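Local atomic coordinates of peptidoglycan hydrolase FlgJ (Sphingomonas sp. A1, PDB entry 3VWO), a protein that probably hydrolyses peptidoglycan in the periplasm for assembly of the flagellar rod, using a C-terminal glycosyl hydrolase 73 domain, the part of the protein present here. Residues A[12-17]-A[94-99]; A[68-73]-A[83-88]; A[119-124]-A[138-143]. One frame throughout, in Å; residues are numbered along the deposited sequence.

Contact 1: residues A[12-17]-A[94-99]; sequences AAKAAQ and AFQDYA
Ala-15 and Ala-12 meet Phe-95 and Ala-99 along one side of each helix. Ala-15 is the central residue. Its CB lies 3.5 Å from the backbone O of Phe-95 and 3.9 Å from CB of Ala-99, and it also touches CB of Phe-95. One turn earlier, Ala-12 lies against the Phe-95 ring. Its CA sits 3.6 Å above one ring face, displaced toward the rim, and its CB is 3.7 Å from ring atom CE1. Phe-95 CG is anti to the carbonyl carbon (chi1 -82°), which sets CG beside its own backbone N and near N and CA of Ala-12. At the more exposed border, Lys-14 and Gln-96 cross at about a right angle, with Lys-14 CE 4.0 Å from Gln-96 NE2. No hydrogen bond joins the two segments, so apolar packing carries the contact. The small alanines let the axes of the two short segments approach to 8.7 Å, and these run 14° from parallel. Further out, Phe-53 meets the Phe-95 ring with the planes nearly perpendicular, and it also stacks on Tyr-98. Helix 23-34 packs against both alanines, with Val-27 on Ala-12 and Leu-26 on Ala-15. Lys-14 NZ forms a long, weak ion pair with Glu-92. The arrangement is alanine-mediated packing of near-parallel segments of helices 2-19 and 91-104, within the helical core of a lysozyme-like domain.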
# COMPACT_ATOMS: atom_id res chain seq x y z
N ALA A 12 7.39 -4.07 -7.17
CA ALA A 12 7.56 -4.10 -5.72
C ALA A 12 9.05 -4.27 -5.40
O ALA A 12 9.57 -3.65 -4.47
CB ALA A 12 6.76 -5.22 -5.11
N ALA A 13 9.72 -5.09 -6.20
CA ALA A 13 11.15 -5.37 -6.00
C ALA A 13 12.03 -4.12 -5.98
O ALA A 13 12.87 -3.95 -5.09
CB ALA A 13 11.64 -6.36 -7.07
N LYS A 14 11.84 -3.24 -6.97
CA LYS A 14 12.62 -2.01 -7.06
C LYS A 14 12.42 -1.09 -5.86
O LYS A 14 13.39 -0.58 -5.28
CB LYS A 14 12.26 -1.24 -8.34
CG LYS A 14 12.03 -2.09 -9.57
CD LYS A 14 11.91 -1.23 -10.82
CE LYS A 14 10.77 -0.23 -10.72
NZ LYS A 14 9.43 -0.84 -11.02
N ALA A 15 11.17 -0.86 -5.48
CA ALA A 15 10.87 0.01 -4.35
C ALA A 15 11.30 -0.65 -3.04
O ALA A 15 11.73 0.03 -2.10
CB ALA A 15 9.38 0.33 -4.30
N ALA A 16 11.19 -1.97 -2.98
CA ALA A 16 11.57 -2.69 -1.77
C ALA A 16 13.04 -2.51 -1.46
O ALA A 16 13.43 -2.37 -0.30
CB ALA A 16 11.21 -4.16 -1.88
N GLN A 17 13.88 -2.49 -2.50
CA GLN A 17 15.31 -2.34 -2.24
C GLN A 17 15.66 -0.92 -1.77
O GLN A 17 16.60 -0.73 -0.99
CB GLN A 17 16.17 -2.78 -3.43
CG GLN A 17 16.50 -1.71 -4.45
CD GLN A 17 17.78 -2.03 -5.21
OE1 GLN A 17 18.44 -3.05 -4.96
NE2 GLN A 17 18.15 -1.16 -6.15
N ALA A 94 3.57 4.05 -9.08
CA ALA A 94 2.90 3.93 -7.79
C ALA A 94 3.86 3.44 -6.69
O ALA A 94 3.93 4.02 -5.60
CB ALA A 94 1.73 2.98 -7.90
N PHE A 95 4.59 2.38 -6.99
CA PHE A 95 5.54 1.83 -6.02
C PHE A 95 6.67 2.82 -5.70
O PHE A 95 7.07 2.95 -4.55
CB PHE A 95 6.12 0.50 -6.50
CG PHE A 95 5.22 -0.68 -6.22
CD1 PHE A 95 5.23 -1.30 -4.98
CD2 PHE A 95 4.38 -1.18 -7.20
CE1 PHE A 95 4.41 -2.38 -4.72
CE2 PHE A 95 3.56 -2.26 -6.95
CZ PHE A 95 3.57 -2.87 -5.71
N GLN A 96 7.17 3.52 -6.72
CA GLN A 96 8.21 4.52 -6.52
C GLN A 96 7.72 5.68 -5.66
O GLN A 96 8.46 6.22 -4.84
CB GLN A 96 8.72 5.06 -7.86
CG GLN A 96 9.44 4.03 -8.72
CD GLN A 96 10.93 3.97 -8.44
OE1 GLN A 96 11.39 4.37 -7.37
NE2 GLN A 96 11.69 3.47 -9.40
N ASP A 97 6.46 6.09 -5.86
CA ASP A 97 5.90 7.15 -5.04
C ASP A 97 5.77 6.69 -3.59
O ASP A 97 6.06 7.45 -2.66
CB ASP A 97 4.56 7.65 -5.60
CG ASP A 97 4.17 9.01 -5.05
OD1 ASP A 97 5.08 9.83 -4.82
OD2 ASP A 97 2.96 9.26 -4.84
N TYR A 98 5.37 5.44 -3.40
CA TYR A 98 5.25 4.87 -2.05
C TYR A 98 6.61 4.86 -1.34
O TYR A 98 6.71 5.24 -0.18
CB TYR A 98 4.67 3.46 -2.10
CG TYR A 98 4.78 2.68 -0.79
CD1 TYR A 98 3.80 2.79 0.19
CD2 TYR A 98 5.85 1.83 -0.56
CE1 TYR A 98 3.90 2.07 1.38
CE2 TYR A 98 5.96 1.12 0.62
CZ TYR A 98 4.99 1.24 1.59
OH TYR A 98 5.10 0.52 2.76
N ALA A 99 7.65 4.41 -2.04
CA ALA A 99 8.99 4.38 -1.45
C ALA A 99 9.47 5.78 -1.14
O ALA A 99 10.18 6.00 -0.16
CB ALA A 99 9.98 3.67 -2.37

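Contact 2: residues A[68-73]-A[83-88]; sequences ARTVEY and ERFRAY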
# COMPACT_ATOMS: atom_id res chain seq x y z
N ALA A 68 -12.34 9.62 -4.73
CA ALA A 68 -12.83 8.30 -4.36
C ALA A 68 -13.35 8.28 -2.94
O ALA A 68 -12.88 9.01 -2.07
CB ALA A 68 -11.74 7.24 -4.56
N ARG A 69 -14.34 7.43 -2.71
CA ARG A 69 -14.89 7.20 -1.39
C ARG A 69 -13.81 6.56 -0.55
O ARG A 69 -13.05 5.72 -1.05
CB ARG A 69 -16.10 6.27 -1.51
CG ARG A 69 -16.51 5.59 -0.22
CD ARG A 69 -17.55 4.50 -0.49
NE ARG A 69 -17.89 3.77 0.72
CZ ARG A 69 -17.17 2.77 1.22
NH1 ARG A 69 -16.06 2.37 0.61
NH2 ARG A 69 -17.56 2.16 2.34
N THR A 70 -13.71 6.97 0.71
CA THR A 70 -12.74 6.36 1.61
C THR A 70 -13.27 6.30 3.05
O THR A 70 -14.02 7.17 3.48
CB THR A 70 -11.40 7.10 1.58
OG1 THR A 70 -10.40 6.32 2.26
CG2 THR A 70 -11.52 8.47 2.22
N VAL A 71 -12.87 5.25 3.77
CA VAL A 71 -13.30 5.04 5.14
C VAL A 71 -12.14 5.29 6.09
O VAL A 71 -11.04 4.77 5.90
CB VAL A 71 -13.79 3.60 5.35
CG1 VAL A 71 -14.24 3.39 6.79
CG2 VAL A 71 -14.93 3.28 4.38
N GLU A 72 -12.38 6.11 7.11
CA GLU A 72 -11.34 6.43 8.08
C GLU A 72 -11.89 6.34 9.49
O GLU A 72 -13.09 6.50 9.70
CB GLU A 72 -10.77 7.82 7.81
CG GLU A 72 -10.14 7.97 6.42
CD GLU A 72 -9.70 9.39 6.13
OE1 GLU A 72 -9.96 10.28 6.96
OE2 GLU A 72 -9.09 9.61 5.06
N TYR A 73 -11.03 6.06 10.46
CA TYR A 73 -11.48 5.97 11.84
C TYR A 73 -10.84 7.06 12.67
O TYR A 73 -9.63 7.30 12.61
CB TYR A 73 -11.19 4.57 12.41
CG TYR A 73 -11.90 3.48 11.65
CD1 TYR A 73 -13.19 3.09 11.98
CD2 TYR A 73 -11.28 2.85 10.57
CE1 TYR A 73 -13.84 2.09 11.27
CE2 TYR A 73 -11.92 1.85 9.86
CZ TYR A 73 -13.20 1.48 10.21
OH TYR A 73 -13.84 0.49 9.49
N GLU A 83 -12.45 11.77 -1.03
CA GLU A 83 -11.21 12.53 -1.00
C GLU A 83 -10.49 12.41 -2.33
O GLU A 83 -10.82 11.55 -3.13
CB GLU A 83 -10.31 12.00 0.11
CG GLU A 83 -10.95 11.97 1.49
CD GLU A 83 -10.72 13.24 2.27
OE1 GLU A 83 -10.57 14.31 1.65
OE2 GLU A 83 -10.68 13.17 3.52
N ARG A 84 -9.50 13.27 -2.55
CA ARG A 84 -8.68 13.18 -3.76
C ARG A 84 -7.52 12.22 -3.55
O ARG A 84 -6.69 12.44 -2.66
CB ARG A 84 -8.10 14.56 -4.10
CG ARG A 84 -8.67 15.20 -5.35
CD ARG A 84 -9.90 16.02 -5.03
NE ARG A 84 -10.38 16.73 -6.20
CZ ARG A 84 -11.43 17.55 -6.20
NH1 ARG A 84 -12.11 17.76 -5.08
NH2 ARG A 84 -11.80 18.15 -7.32
N PHE A 85 -7.44 11.18 -4.37
CA PHE A 85 -6.31 10.24 -4.30
C PHE A 85 -5.40 10.48 -5.49
O PHE A 85 -5.83 10.96 -6.54
CB PHE A 85 -6.81 8.79 -4.32
CG PHE A 85 -7.46 8.36 -3.04
CD1 PHE A 85 -6.73 7.68 -2.07
CD2 PHE A 85 -8.79 8.66 -2.79
CE1 PHE A 85 -7.32 7.29 -0.88
CE2 PHE A 85 -9.39 8.28 -1.60
CZ PHE A 85 -8.65 7.59 -0.65
N ARG A 86 -4.12 10.15 -5.32
CA ARG A 86 -3.18 10.21 -6.42
C ARG A 86 -3.54 9.17 -7.47
O ARG A 86 -4.12 8.13 -7.15
CB ARG A 86 -1.76 9.99 -5.92
CG ARG A 86 -1.39 10.95 -4.80
CD ARG A 86 0.05 10.78 -4.31
NE ARG A 86 0.28 11.61 -3.13
CZ ARG A 86 1.47 11.86 -2.60
NH1 ARG A 86 2.57 11.33 -3.12
NH2 ARG A 86 1.57 12.63 -1.52
N ALA A 87 -3.22 9.48 -8.72
CA ALA A 87 -3.34 8.50 -9.80
C ALA A 87 -2.03 8.49 -10.55
O ALA A 87 -1.34 9.52 -10.64
CB ALA A 87 -4.51 8.84 -10.73
N TYR A 88 -1.66 7.33 -11.07
CA TYR A 88 -0.35 7.17 -11.69
C TYR A 88 -0.45 6.62 -13.11
O TYR A 88 -1.52 6.19 -13.54
CB TYR A 88 0.51 6.22 -10.86
CG TYR A 88 0.60 6.60 -9.40
CD1 TYR A 88 1.55 7.50 -8.96
CD2 TYR A 88 -0.25 6.03 -8.45
CE1 TYR A 88 1.66 7.84 -7.62
CE2 TYR A 88 -0.16 6.37 -7.10
CZ TYR A 88 0.81 7.27 -6.70
OH TYR A 88 0.94 7.61 -5.36
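Ala-68 N donates to Glu-83 O in the shortest polar bond of the contact, 2.9 Å long and nearly straight at the hydrogen. In return Glu-83 N donates to Ala-68 O at 3.0 Å. The two bonds make Ala-68 and Glu-83 an antiparallel hydrogen-bonded pair. Ala-68 O also lies in the plane of the Phe-85 ring, at its edge, 3.6 Å from CE2. Ala-68 CB, well out of the ring plane, touches Phe-85 CD2 at 3.7 Å. Thr-70 reaches the next rim atom, with its CB in the ring plane 3.6 Å from Phe-85 CZ. With Thr-70 OG1 anti to the backbone N (chi1 -168°), the methyl CG2 takes the position between N and the carbonyl carbon and meets Glu-83 CG at 3.6 Å. Beyond CG the Glu-83 chain bends at chi2, and its OE2 comes to 4.2 Å from Glu-72 OE2. The carboxylate planes are 30° apart. Both carboxylates are probably charged, and basic groups around them would ease the repulsion. Lys-56 forms a salt bridge with Glu-72 OE2, Arg-81 forms one with Glu-72 OE1, and Arg-81 also makes a weak, long ion pair with Glu-83. The short strand pieces 68-73 and 83-86 run at 102° to each other, so the hairpin is strongly twisted or bent here. Thr-70 and Glu-72 continue its backbone bonding to Arg-81 and Lys-79, and Phe-85 bonds back to Val-66. Ile-41 and Lys-56 from loops pack on Phe-85. After strand 77-86 the chain passes through Tyr-88, which packs on Ala-94, and enters helix 91-104. Arg-86 ties the strand end to that helix through a salt bridge to Asp-97.

Contact 3: residues A[119-124]-A[138-143]; sequences AFARAL and KLARVI
Leu-139 packs against Ala-121, Phe-120 and Leu-124. The side-chain contacts between the two segments are apolar, and no hydrogen bond crosses. The aliphatic contacts centre on the Leu-139 methyl CD2. It lies 3.9 Å from CB of Ala-121 and 3.9 Å from CD1 of Leu-124. Leu-139 CG, anti to the backbone N (chi1 176°), is thereby placed 3.9 Å from Ala-121 CB. The Leu-139 and Leu-124 side chains cross at about a right angle. Ala-121 and Ala-140 mark the nearest backbone approach, 6.0 Å between their CA atoms. The aromatic contacts involve the Phe-120 ring. Its CE2 meets Leu-139 CD2 at 4.1 Å, and its CD2 meets CD1 of Ile-143 at 3.8 Å. Both methyls come in obliquely. Leu-124 CD1, from the same helix, lies over one ring face, and Phe-25 of helix 23-34 meets the ring at a slant. Among the polar side chains, Lys-138 is paired with Asp-132, and Arg-122 with Glu-126. Helix 23-34 also packs on Ile-143, through Phe-25 and Ala-28, while Tyr-98 of helix 91-104 touches Phe-120 and Leu-124. The axes of the two segments come within 8.7 Å, their directions 153° apart. Two successive helices, 117-127 and 135-143, thus form an antiparallel helical pair closed by alanine, leucine, isoleucine and the Phe-120 ring, part of the helical domain of a lysozyme-like fold, consistent with the family's clan.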
# COMPACT_ATOMS: atom_id res chain seq x y z
N ALA A 119 7.27 -6.72 12.64
CA ALA A 119 8.00 -5.50 12.95
C ALA A 119 7.78 -4.41 11.90
O ALA A 119 7.65 -3.23 12.23
CB ALA A 119 9.51 -5.78 13.15
N PHE A 120 7.72 -4.82 10.64
CA PHE A 120 7.42 -3.93 9.52
C PHE A 120 6.02 -3.33 9.67
O PHE A 120 5.82 -2.11 9.59
CB PHE A 120 7.55 -4.71 8.21
CG PHE A 120 7.05 -3.98 6.98
CD1 PHE A 120 7.79 -2.94 6.43
CD2 PHE A 120 5.87 -4.35 6.37
CE1 PHE A 120 7.35 -2.28 5.29
CE2 PHE A 120 5.42 -3.70 5.23
CZ PHE A 120 6.16 -2.65 4.70
N ALA A 121 5.04 -4.19 9.93
CA ALA A 121 3.65 -3.76 10.03
C ALA A 121 3.45 -2.84 11.23
O ALA A 121 2.76 -1.82 11.13
CB ALA A 121 2.73 -4.97 10.11
N ARG A 122 4.05 -3.20 12.36
CA ARG A 122 3.97 -2.38 13.56
C ARG A 122 4.61 -1.01 13.36
O ARG A 122 4.06 -0.01 13.80
CB ARG A 122 4.61 -3.10 14.77
CG ARG A 122 3.71 -4.16 15.39
CD ARG A 122 4.29 -4.73 16.68
NE ARG A 122 4.73 -3.67 17.59
CZ ARG A 122 4.95 -3.85 18.89
NH1 ARG A 122 4.77 -5.04 19.45
NH2 ARG A 122 5.36 -2.83 19.64
N ALA A 123 5.77 -0.96 12.70
CA ALA A 123 6.41 0.32 12.43
C ALA A 123 5.52 1.23 11.57
O ALA A 123 5.47 2.44 11.81
CB ALA A 123 7.78 0.12 11.79
N LEU A 124 4.83 0.65 10.59
CA LEU A 124 3.89 1.42 9.77
C LEU A 124 2.73 1.94 10.60
O LEU A 124 2.38 3.12 10.53
CB LEU A 124 3.36 0.57 8.61
CG LEU A 124 4.31 0.35 7.42
CD1 LEU A 124 3.88 -0.83 6.59
CD2 LEU A 124 4.40 1.61 6.57
N LYS A 138 -3.46 -7.28 10.80
CA LYS A 138 -3.95 -7.77 9.51
C LYS A 138 -2.84 -7.87 8.46
O LYS A 138 -2.74 -8.87 7.75
CB LYS A 138 -5.10 -6.91 9.01
CG LYS A 138 -6.44 -7.27 9.65
CD LYS A 138 -7.58 -6.40 9.16
CE LYS A 138 -7.53 -5.02 9.78
NZ LYS A 138 -8.84 -4.31 9.64
N LEU A 139 -2.01 -6.84 8.38
CA LEU A 139 -0.90 -6.83 7.42
C LEU A 139 0.08 -7.97 7.69
O LEU A 139 0.51 -8.66 6.76
CB LEU A 139 -0.18 -5.48 7.45
CG LEU A 139 1.07 -5.36 6.56
CD1 LEU A 139 0.75 -5.83 5.14
CD2 LEU A 139 1.58 -3.93 6.56
N ALA A 140 0.43 -8.17 8.96
CA ALA A 140 1.33 -9.26 9.34
C ALA A 140 0.80 -10.63 8.91
O ALA A 140 1.57 -11.49 8.47
CB ALA A 140 1.59 -9.23 10.84
N ARG A 141 -0.51 -10.84 9.04
CA ARG A 141 -1.11 -12.11 8.65
C ARG A 141 -1.03 -12.35 7.14
O ARG A 141 -0.87 -13.49 6.70
CB ARG A 141 -2.57 -12.19 9.10
CG ARG A 141 -2.79 -12.09 10.60
CD ARG A 141 -4.23 -12.45 10.97
NE ARG A 141 -4.72 -11.70 12.13
CZ ARG A 141 -5.67 -10.77 12.07
NH1 ARG A 141 -6.04 -10.13 13.17
NH2 ARG A 141 -6.26 -10.49 10.92
N VAL A 142 -1.15 -11.29 6.36
CA VAL A 142 -1.01 -11.42 4.91
C VAL A 142 0.44 -11.75 4.56
O VAL A 142 0.71 -12.66 3.78
CB VAL A 142 -1.43 -10.13 4.17
CG1 VAL A 142 -1.27 -10.31 2.68
CG2 VAL A 142 -2.87 -9.76 4.52
N ILE A 143 1.36 -11.00 5.16
CA ILE A 143 2.79 -11.17 4.89
C ILE A 143 3.24 -12.61 5.16
O ILE A 143 3.95 -13.20 4.35
CB ILE A 143 3.64 -10.19 5.72
CG1 ILE A 143 3.44 -8.76 5.20
CG2 ILE A 143 5.12 -10.56 5.66
CD1 ILE A 143 4.14 -7.69 6.00

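Overall arrangement
Contacts 1 and 3 are buried helix pairs without cross-segment hydrogen bonds. Contact 2 is a surface hairpin held by backbone bonds and bordered by charged side chains. The three contacts use different pairs of elements. In contact 1 the segments run nearly parallel and come from distant parts of the chain. In contact 3 they are close in sequence and nearly antiparallel. Contact 2 lies within the loop closed by contact 1. Asp-97 joins the regions of contacts 1 and 2 by a salt bridge to Arg-86 and a probable hydrogen bond to Tyr-88. Tyr-98 links contact 1 to contact 3 by packing alone. Contacts 2 and 3 lie on opposite sides of the chain's centre, without touching.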